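Secreted protein (Streptomyces lividans TK24, PDB 5LXZ) is a copper metalloradical protein of the galactose oxidase-like AA5 family, and probably acts as an extracellular copper radical oxidase. Local coordinates at residues G470-F475 and E497-P502; S411-D416 and P501-R506. The protein carries 1 engineered substitution. All blocks are in the same frame, centred on the assembly; numbering follows the deposited sequence.

Interaction 1. Residues G470-F475 and E497-P502; sequences GRLMFF and EIYTPP. With PO4 (phosphate ion), chain G.
Residues 472-475 and 497-500 run antiparallel, their axes 4.7 Å apart at closest approach, with Leu472 opposite Tyr499 and Phe474 opposite Glu497 as hydrogen-bonded pairs. The backbone bonds are close to straight; Tyr499 N to Leu472 O measures 2.8 Å. Between them Met473 and Ile498 form a non-hydrogen-bonded pair. Here Ile498 CD1 reaches over to Met473 CB (3.9 Å), while the Met473 chain bends away at chi2 and chi3. On the face of Leu472, Phe474, Glu497 and Tyr499, Leu472 CD1 lies at the edge of the Tyr499 ring and touches Pro501 CG at 3.8 Å. Strand 418-421 packs on this face through Leu419. The carboxylate of Glu497 pairs with Arg458, and Tyr499 OH bonds to Asn12 O.

Arg471 lies beside Thr500, both pointing the same way. Its chain is extended from CG to NE, with CG anti to the carbonyl carbon (chi1 -62°). Arg471 NE gives a bent bond (131°) to Thr500 OG1 at 2.9 Å, in the guanidinium plane. Arg471 NH1 bonds to phosphate O2 and Arg471 NH2 to phosphate O4, each at 2.7 Å and nearly straight.

The two strands are the inner pair of a four-stranded blade of the kelch-type propeller. Thr500 and the Asp469 salt bridge to NH1 help orient the guanidinium. Its NH1 and NH2 edge meets the anion, probably from the crystallisation liquor, which Arg509 also bonds.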
ATOM      1  N   GLY A 470     -12.888 -10.190  15.373  1.00  9.15           N
ATOM      2  CA  GLY A 470     -13.449 -10.663  14.115  1.00  8.74           C
ATOM      3  C   GLY A 470     -14.247  -9.631  13.320  1.00  8.65           C
ATOM      4  O   GLY A 470     -14.734  -9.942  12.244  1.00  8.86           O
ATOM      5  N   ARG A 471     -14.390  -8.426  13.849  0.50  8.17           N
ATOM      6  CA  ARG A 471     -14.934  -7.314  13.084  0.50  8.15           C
ATOM      7  C   ARG A 471     -13.791  -6.611  12.406  0.50  8.40           C
ATOM      8  O   ARG A 471     -12.628  -6.908  12.662  0.50  8.54           O
ATOM      9  CB  ARG A 471     -15.678  -6.348  13.977  0.50  8.24           C
ATOM     10  CG  ARG A 471     -16.885  -6.995  14.656  0.50  8.28           C
ATOM     11  CD  ARG A 471     -17.650  -6.016  15.540  0.50  8.25           C
ATOM     12  NE  ARG A 471     -18.837  -6.655  16.094  0.50  8.59           N
ATOM     13  CZ  ARG A 471     -18.843  -7.462  17.160  0.50  9.06           C
ATOM     14  NH1 ARG A 471     -17.732  -7.741  17.829  0.50  9.25           N
ATOM     15  NH2 ARG A 471     -19.973  -8.035  17.537  0.50  9.55           N
ATOM     16  N   LEU A 472     -14.141  -5.697  11.519  1.00  8.67           N
ATOM     17  CA  LEU A 472     -13.145  -4.991  10.695  1.00  8.77           C
ATOM     18  C   LEU A 472     -13.349  -3.506  10.758  1.00  8.91           C
ATOM     19  O   LEU A 472     -14.480  -3.008  10.731  1.00  9.24           O
ATOM     20  CB  LEU A 472     -13.215  -5.464   9.273  1.00  8.74           C
ATOM     21  CG  LEU A 472     -12.852  -6.936   9.127  1.00  9.18           C
ATOM     22  CD1 LEU A 472     -14.113  -7.801   8.950  1.00  8.71           C
ATOM     23  CD2 LEU A 472     -11.892  -7.177   7.983  1.00  9.77           C
ATOM     24  N   MET A 473     -12.239  -2.773  10.801  1.00  7.81           N
ATOM     25  CA  MET A 473     -12.276  -1.321  10.802  1.00  8.09           C
ATOM     26  C   MET A 473     -11.877  -0.826   9.427  1.00  7.88           C
ATOM     27  O   MET A 473     -10.911  -1.324   8.836  1.00  7.93           O
ATOM     28  CB  MET A 473     -11.344  -0.755  11.860  1.00  9.11           C
ATOM     29  CG  MET A 473     -11.401   0.738  12.002  1.00 10.19           C
ATOM     30  SD  MET A 473     -10.325   1.654  10.899  1.00 12.20           S
ATOM     31  CE  MET A 473      -8.755   1.346  11.707  1.00 12.01           C
ATOM     32  N   PHE A 474     -12.611   0.169   8.942  1.00  7.05           N
ATOM     33  CA  PHE A 474     -12.364   0.820   7.673  1.00  7.25           C
ATOM     34  C   PHE A 474     -12.101   2.286   7.914  1.00  7.41           C
ATOM     35  O   PHE A 474     -12.734   2.935   8.746  1.00  8.10           O
ATOM     36  CB  PHE A 474     -13.577   0.648   6.760  1.00  7.29           C
ATOM     37  CG  PHE A 474     -13.651  -0.706   6.119  1.00  7.41           C
ATOM     38  CD1 PHE A 474     -14.009  -1.841   6.877  1.00  7.74           C
ATOM     39  CD2 PHE A 474     -13.387  -0.884   4.759  1.00  8.00           C
ATOM     40  CE1 PHE A 474     -14.071  -3.118   6.299  1.00  8.08           C
ATOM     41  CE2 PHE A 474     -13.479  -2.145   4.196  1.00  8.24           C
ATOM     42  CZ  PHE A 474     -13.782  -3.264   4.950  1.00  7.98           C
ATOM     43  N   PHE A 475     -11.114   2.845   7.196  1.00  7.36           N
ATOM     44  CA  PHE A 475     -10.709   4.226   7.409  1.00  7.15           C
ATOM     45  C   PHE A 475     -10.394   4.929   6.114  1.00  6.59           C
ATOM     46  O   PHE A 475     -10.179   4.305   5.076  1.00  6.07           O
ATOM     47  CB  PHE A 475      -9.458   4.286   8.308  1.00  7.26           C
ATOM     48  CG  PHE A 475      -8.252   3.660   7.682  1.00  7.55           C
ATOM     49  CD1 PHE A 475      -7.388   4.418   6.879  1.00  7.91           C
ATOM     50  CD2 PHE A 475      -7.955   2.321   7.877  1.00  7.64           C
ATOM     51  CE1 PHE A 475      -6.267   3.852   6.283  1.00  7.92           C
ATOM     52  CE2 PHE A 475      -6.831   1.757   7.275  1.00  7.76           C
ATOM     53  CZ  PHE A 475      -6.000   2.531   6.479  1.00  7.82           C
ATOM     54  N   GLU A 497     -15.488   3.276  10.040  1.00 10.21           N
ATOM     55  CA  GLU A 497     -16.587   2.330  10.110  1.00 10.50           C
ATOM     56  C   GLU A 497     -16.085   1.031  10.700  1.00 10.61           C
ATOM     57  O   GLU A 497     -14.918   0.646  10.510  1.00 10.87           O
ATOM     58  CB  GLU A 497     -17.170   2.031   8.742  1.00 11.66           C
ATOM     59  CG  GLU A 497     -18.176   3.024   8.221  1.00 12.89           C
ATOM     60  CD  GLU A 497     -18.825   2.560   6.899  1.00 15.06           C
ATOM     61  OE1 GLU A 497     -18.258   2.779   5.840  1.00 19.29           O
ATOM     62  OE2 GLU A 497     -19.916   1.984   6.912  1.00 17.29           O
ATOM     63  N   ILE A 498     -16.979   0.330  11.375  1.00 10.31           N
ATOM     64  CA  ILE A 498     -16.767  -1.059  11.748  1.00 10.30           C
ATOM     65  C   ILE A 498     -17.740  -1.928  11.009  1.00  9.83           C
ATOM     66  O   ILE A 498     -18.947  -1.633  11.018  1.00 10.32           O
ATOM     67  CB  ILE A 498     -17.007  -1.240  13.236  1.00 11.00           C
ATOM     68  CG1 ILE A 498     -16.111  -0.305  13.991  1.00 12.14           C
ATOM     69  CG2 ILE A 498     -16.801  -2.682  13.681  1.00 11.37           C
ATOM     70  CD1 ILE A 498     -14.682  -0.520  13.803  1.00 12.92           C
ATOM     71  N   TYR A 499     -17.243  -2.965  10.369  1.00  8.39           N
ATOM     72  CA  TYR A 499     -18.072  -3.954   9.743  1.00  8.50           C
ATOM     73  C   TYR A 499     -18.110  -5.195  10.609  1.00  8.95           C
ATOM     74  O   TYR A 499     -17.082  -5.769  10.989  1.00  8.70           O
ATOM     75  CB  TYR A 499     -17.580  -4.300   8.322  1.00  8.08           C
ATOM     76  CG  TYR A 499     -18.419  -5.369   7.662  1.00  8.20           C
ATOM     77  CD1 TYR A 499     -19.747  -5.122   7.345  1.00  8.33           C
ATOM     78  CD2 TYR A 499     -17.914  -6.631   7.425  1.00  8.39           C
ATOM     79  CE1 TYR A 499     -20.521  -6.097   6.769  1.00  8.40           C
ATOM     80  CE2 TYR A 499     -18.663  -7.616   6.811  1.00  8.20           C
ATOM     81  CZ  TYR A 499     -20.007  -7.368   6.542  1.00  8.56           C
ATOM     82  OH  TYR A 499     -20.722  -8.376   5.949  1.00  8.55           O
ATOM     83  N   THR A 500     -19.323  -5.683  10.881  1.00  9.04           N
ATOM     84  CA  THR A 500     -19.532  -6.917  11.611  1.00  9.76           C
ATOM     85  C   THR A 500     -20.010  -7.959  10.595  1.00  9.74           C
ATOM     86  O   THR A 500     -21.112  -7.822  10.032  1.00  9.76           O
ATOM     87  CB  THR A 500     -20.623  -6.727  12.689  1.00 10.31           C
ATOM     88  OG1 THR A 500     -20.187  -5.772  13.641  1.00 10.73           O
ATOM     89  CG2 THR A 500     -20.891  -8.012  13.409  1.00 11.49           C
ATOM     90  N   PRO A 501     -19.216  -8.984  10.322  1.00  9.47           N
ATOM     91  CA  PRO A 501     -19.580  -9.910   9.244  1.00  9.58           C
ATOM     92  C   PRO A 501     -20.768 -10.824   9.659  1.00  9.53           C
ATOM     93  O   PRO A 501     -21.071 -10.919  10.836  1.00  9.19           O
ATOM     94  CB  PRO A 501     -18.292 -10.748   9.018  1.00  9.62           C
ATOM     95  CG  PRO A 501     -17.212  -9.833   9.542  1.00  9.77           C
ATOM     96  CD  PRO A 501     -17.796  -9.135  10.714  1.00  9.66           C
ATOM     97  N   PRO A 502     -21.346 -11.521   8.702  1.00 10.57           N
ATOM     98  CA  PRO A 502     -22.489 -12.406   9.005  1.00 11.26           C
ATOM     99  C   PRO A 502     -22.185 -13.411  10.102  1.00 12.32           C
ATOM    100  O   PRO A 502     -23.071 -13.780  10.890  1.00 13.70           O
ATOM    101  CB  PRO A 502     -22.685 -13.132   7.689  1.00 11.03           C
ATOM    102  CG  PRO A 502     -22.206 -12.186   6.636  1.00 11.35           C
ATOM    103  CD  PRO A 502     -21.064 -11.459   7.264  1.00 10.83           C
TER
HETATM  104  P   PO4 G 706     -18.941 -10.166  20.406  1.00 32.58           P
HETATM  105  O1  PO4 G 706     -19.064  -9.801  21.870  1.00 35.62           O
HETATM  106  O2  PO4 G 706     -17.644  -9.501  19.908  1.00 32.37           O
HETATM  107  O3  PO4 G 706     -18.909 -11.669  20.227  1.00 31.64           O
HETATM  108  O4  PO4 G 706     -20.148  -9.703  19.633  1.00 33.36           O

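Interaction 2. Residues S411-D416 and P501-R506; sequences SILPDD and PPYLYR
Tyr503 drives its ring against the turn of Leu413 to Asp416, its hydroxyl end reaching the CD corner of the Pro414 ring and running alongside the Leu413 side chain. Its CG sits in the crowded position between the backbone N and the carbonyl carbon (chi1 59°). Pro414 crosses the tyrosine at about a right angle, and Pro414 CD comes within 3.3 Å of Tyr503 OH. Leu413 approaches obliquely, with CD2 at 3.9 Å from Tyr503 CE2. The same methyl touches Pro501 CG at 4.0 Å. Pro501 in turn lies on one face of the Tyr503 ring, with CB 3.7 Å above its centre.

Asp415 meets the ring at its edge. Its OD2 is 3.5 Å from Tyr503 CD2, and the carboxylate plane stands 87° from the ring plane. OD1 bonds to Ser417 OG.

The turn is type I, closed by Asp416 N to Leu413 O. The contact joins this turn of the 409-450 propeller blade to the 3-10 segment where the chain leaves strand 496-500 of the next blade.

No hydrogen bond joins the two segments. Leu413 and Pro414, packing obliquely at the hydroxyl end of the ring, carry the contact, and the carboxylate at the ring edge may add a weak electrostatic attraction to the ring hydrogens. The buried phenol oxygen finds its polar partner in Gly470 O.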
ATOM      1  N   SER A 411      -9.571  -7.505   2.934  1.00  6.95           N
ATOM      2  CA  SER A 411      -9.081  -8.019   4.209  1.00  7.17           C
ATOM      3  C   SER A 411      -9.432  -9.489   4.337  1.00  6.72           C
ATOM      4  O   SER A 411     -10.584  -9.870   4.117  1.00  6.57           O
ATOM      5  CB  SER A 411      -9.724  -7.253   5.370  1.00  8.15           C
ATOM      6  OG  SER A 411      -9.033  -6.015   5.641  1.00  9.08           O
ATOM      7  N   ILE A 412      -8.463 -10.313   4.695  1.00  6.61           N
ATOM      8  CA  ILE A 412      -8.681 -11.727   4.980  1.00  7.26           C
ATOM      9  C   ILE A 412      -9.446 -11.874   6.291  1.00  7.53           C
ATOM     10  O   ILE A 412      -9.150 -11.188   7.276  1.00  7.36           O
ATOM     11  CB  ILE A 412      -7.347 -12.451   5.119  1.00  7.18           C
ATOM     12  CG1 ILE A 412      -6.543 -12.370   3.804  1.00  7.34           C
ATOM     13  CG2 ILE A 412      -7.554 -13.889   5.533  1.00  7.84           C
ATOM     14  CD1 ILE A 412      -5.112 -12.823   4.008  1.00  7.48           C
ATOM     15  N   LEU A 413     -10.475 -12.725   6.304  1.00  7.79           N
ATOM     16  CA  LEU A 413     -11.226 -13.036   7.518  1.00  8.58           C
ATOM     17  C   LEU A 413     -10.873 -14.429   8.032  1.00  8.25           C
ATOM     18  O   LEU A 413     -10.396 -15.272   7.268  1.00  8.41           O
ATOM     19  CB  LEU A 413     -12.740 -13.005   7.221  1.00  9.37           C
ATOM     20  CG  LEU A 413     -13.410 -11.621   7.318  1.00 11.43           C
ATOM     21  CD1 LEU A 413     -12.719 -10.496   6.638  1.00 12.29           C
ATOM     22  CD2 LEU A 413     -14.876 -11.717   6.876  1.00 11.59           C
ATOM     23  N   PRO A 414     -11.170 -14.689   9.311  1.00  9.13           N
ATOM     24  CA  PRO A 414     -10.768 -15.962   9.922  1.00  9.84           C
ATOM     25  C   PRO A 414     -11.474 -17.229   9.474  1.00 11.27           C
ATOM     26  O   PRO A 414     -11.016 -18.330   9.821  1.00 13.39           O
ATOM     27  CB  PRO A 414     -10.944 -15.714  11.416  1.00  9.74           C
ATOM     28  CG  PRO A 414     -11.897 -14.628  11.505  1.00  9.74           C
ATOM     29  CD  PRO A 414     -11.680 -13.747  10.311  1.00  9.19           C
ATOM     30  N   ASP A 415     -12.533 -17.091   8.693  1.00 10.99           N
ATOM     31  CA  ASP A 415     -13.208 -18.234   8.108  1.00 12.06           C
ATOM     32  C   ASP A 415     -12.714 -18.571   6.695  1.00 12.18           C
ATOM     33  O   ASP A 415     -13.319 -19.390   6.011  1.00 13.33           O
ATOM     34  CB  ASP A 415     -14.720 -18.026   8.114  1.00 12.05           C
ATOM     35  CG  ASP A 415     -15.160 -16.882   7.244  1.00 13.42           C
ATOM     36  OD1 ASP A 415     -14.313 -16.094   6.764  1.00 12.23           O
ATOM     37  OD2 ASP A 415     -16.374 -16.753   7.009  1.00 14.58           O
ATOM     38  N   ASP A 416     -11.638 -17.903   6.249  1.00 11.66           N
ATOM     39  CA  ASP A 416     -11.045 -18.054   4.905  1.00 11.70           C
ATOM     40  C   ASP A 416     -11.748 -17.257   3.825  1.00 11.25           C
ATOM     41  O   ASP A 416     -11.311 -17.290   2.649  1.00 13.65           O
ATOM     42  CB  ASP A 416     -10.844 -19.485   4.451  1.00 12.46           C
ATOM     43  CG  ASP A 416      -9.969 -20.276   5.360  1.00 14.15           C
ATOM     44  OD1 ASP A 416      -9.078 -19.713   6.020  1.00 12.67           O
ATOM     45  OD2 ASP A 416     -10.118 -21.528   5.398  1.00 16.88           O
ATOM     46  N   PRO A 501     -19.216  -8.984  10.322  1.00  9.47           N
ATOM     47  CA  PRO A 501     -19.580  -9.910   9.244  1.00  9.58           C
ATOM     48  C   PRO A 501     -20.768 -10.824   9.659  1.00  9.53           C
ATOM     49  O   PRO A 501     -21.071 -10.919  10.836  1.00  9.19           O
ATOM     50  CB  PRO A 501     -18.292 -10.748   9.018  1.00  9.62           C
ATOM     51  CG  PRO A 501     -17.212  -9.833   9.542  1.00  9.77           C
ATOM     52  CD  PRO A 501     -17.796  -9.135  10.714  1.00  9.66           C
ATOM     53  N   PRO A 502     -21.346 -11.521   8.702  1.00 10.57           N
ATOM     54  CA  PRO A 502     -22.489 -12.406   9.005  1.00 11.26           C
ATOM     55  C   PRO A 502     -22.185 -13.411  10.102  1.00 12.32           C
ATOM     56  O   PRO A 502     -23.071 -13.780  10.890  1.00 13.70           O
ATOM     57  CB  PRO A 502     -22.685 -13.132   7.689  1.00 11.03           C
ATOM     58  CG  PRO A 502     -22.206 -12.186   6.636  1.00 11.35           C
ATOM     59  CD  PRO A 502     -21.064 -11.459   7.264  1.00 10.83           C
ATOM     60  N   TYR A 503     -20.922 -13.856  10.201  1.00 11.30           N
ATOM     61  CA  TYR A 503     -20.564 -14.882  11.184  1.00 11.84           C
ATOM     62  C   TYR A 503     -20.723 -14.482  12.641  1.00 12.09           C
ATOM     63  O   TYR A 503     -20.661 -15.363  13.522  1.00 13.59           O
ATOM     64  CB  TYR A 503     -19.181 -15.497  10.881  1.00 11.70           C
ATOM     65  CG  TYR A 503     -17.948 -14.579  10.840  1.00 11.49           C
ATOM     66  CD1 TYR A 503     -17.747 -13.599  11.784  1.00 11.55           C
ATOM     67  CD2 TYR A 503     -16.975 -14.766   9.888  1.00 12.16           C
ATOM     68  CE1 TYR A 503     -16.633 -12.781  11.767  1.00 11.73           C
ATOM     69  CE2 TYR A 503     -15.833 -13.958   9.862  1.00 11.82           C
ATOM     70  CZ  TYR A 503     -15.677 -12.977  10.802  1.00 11.22           C
ATOM     71  OH  TYR A 503     -14.543 -12.174  10.765  1.00 10.02           O
ATOM     72  N   LEU A 504     -20.942 -13.196  12.924  1.00 12.06           N
ATOM     73  CA  LEU A 504     -21.237 -12.777  14.271  1.00 13.28           C
ATOM     74  C   LEU A 504     -22.727 -12.602  14.538  1.00 14.44           C
ATOM     75  O   LEU A 504     -23.084 -12.204  15.647  1.00 16.50           O
ATOM     76  CB  LEU A 504     -20.491 -11.525  14.619  1.00 13.69           C
ATOM     77  CG  LEU A 504     -18.961 -11.694  14.605  1.00 13.93           C
ATOM     78  CD1 LEU A 504     -18.298 -10.481  15.188  1.00 14.29           C
ATOM     79  CD2 LEU A 504     -18.471 -12.964  15.296  1.00 14.29           C
ATOM     80  N   TYR A 505     -23.549 -12.936  13.558  1.00 15.17           N
ATOM     81  CA  TYR A 505     -25.046 -12.875  13.656  1.00 18.63           C
ATOM     82  C   TYR A 505     -25.680 -14.235  13.568  1.00 23.47           C
ATOM     83  O   TYR A 505     -26.765 -14.397  12.977  1.00 28.13           O
ATOM     84  CB  TYR A 505     -25.583 -11.966  12.557  1.00 16.49           C
ATOM     85  CG  TYR A 505     -25.282 -10.531  12.813  1.00 16.88           C
ATOM     86  CD1 TYR A 505     -25.975  -9.815  13.807  1.00 17.00           C
ATOM     87  CD2 TYR A 505     -24.285  -9.842  12.096  1.00 16.35           C
ATOM     88  CE1 TYR A 505     -25.699  -8.499  14.073  1.00 16.99           C
ATOM     89  CE2 TYR A 505     -24.029  -8.504  12.341  1.00 17.14           C
ATOM     90  CZ  TYR A 505     -24.714  -7.827  13.351  1.00 16.68           C
ATOM     91  OH  TYR A 505     -24.492  -6.505  13.659  1.00 18.31           O
ATOM     92  N   ARG A 506     -25.003 -15.194  14.185  0.50 25.94           N
ATOM     93  CA  ARG A 506     -25.282 -16.619  14.060  0.50 28.99           C
ATOM     94  C   ARG A 506     -25.409 -17.165  15.489  0.50 30.55           C
ATOM     95  O   ARG A 506     -25.824 -16.430  16.392  0.50 33.01           O
ATOM     96  CB  ARG A 506     -24.157 -17.277  13.231  0.50 28.89           C
ATOM     97  CG  ARG A 506     -24.621 -17.669  11.842  0.50 29.27           C
ATOM     98  CD  ARG A 506     -23.688 -17.134  10.778  0.50 29.21           C
ATOM     99  NE  ARG A 506     -24.365 -16.832   9.521  0.50 28.53           N
ATOM    100  CZ  ARG A 506     -23.717 -16.663   8.377  0.50 28.55           C
ATOM    101  NH1 ARG A 506     -22.390 -16.766   8.369  0.50 28.62           N
ATOM    102  NH2 ARG A 506     -24.374 -16.395   7.251  0.50 26.84           N
TER

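The two contacts lie side by side, their centres 10 Å apart, and share Pro501 and Pro502. Interaction 1 pairs strands within one propeller blade. Interaction 2 ties the chain leaving that blade to a turn of the neighbouring blade. A probable hydrogen bond bridges them: Tyr503 OH lies 2.7 Å from Gly470 O. Packing continues the join, with Leu472 CD2 at 3.4 Å from Ser411 CB. Arg471 CZ also lies 3.6 Å from Leu504 CD1. The copper ligands Tyr460 and His461 directly precede strand 462-466, which pairs with strand 472-476 of interaction 1. None of the contact residues is itself a copper ligand.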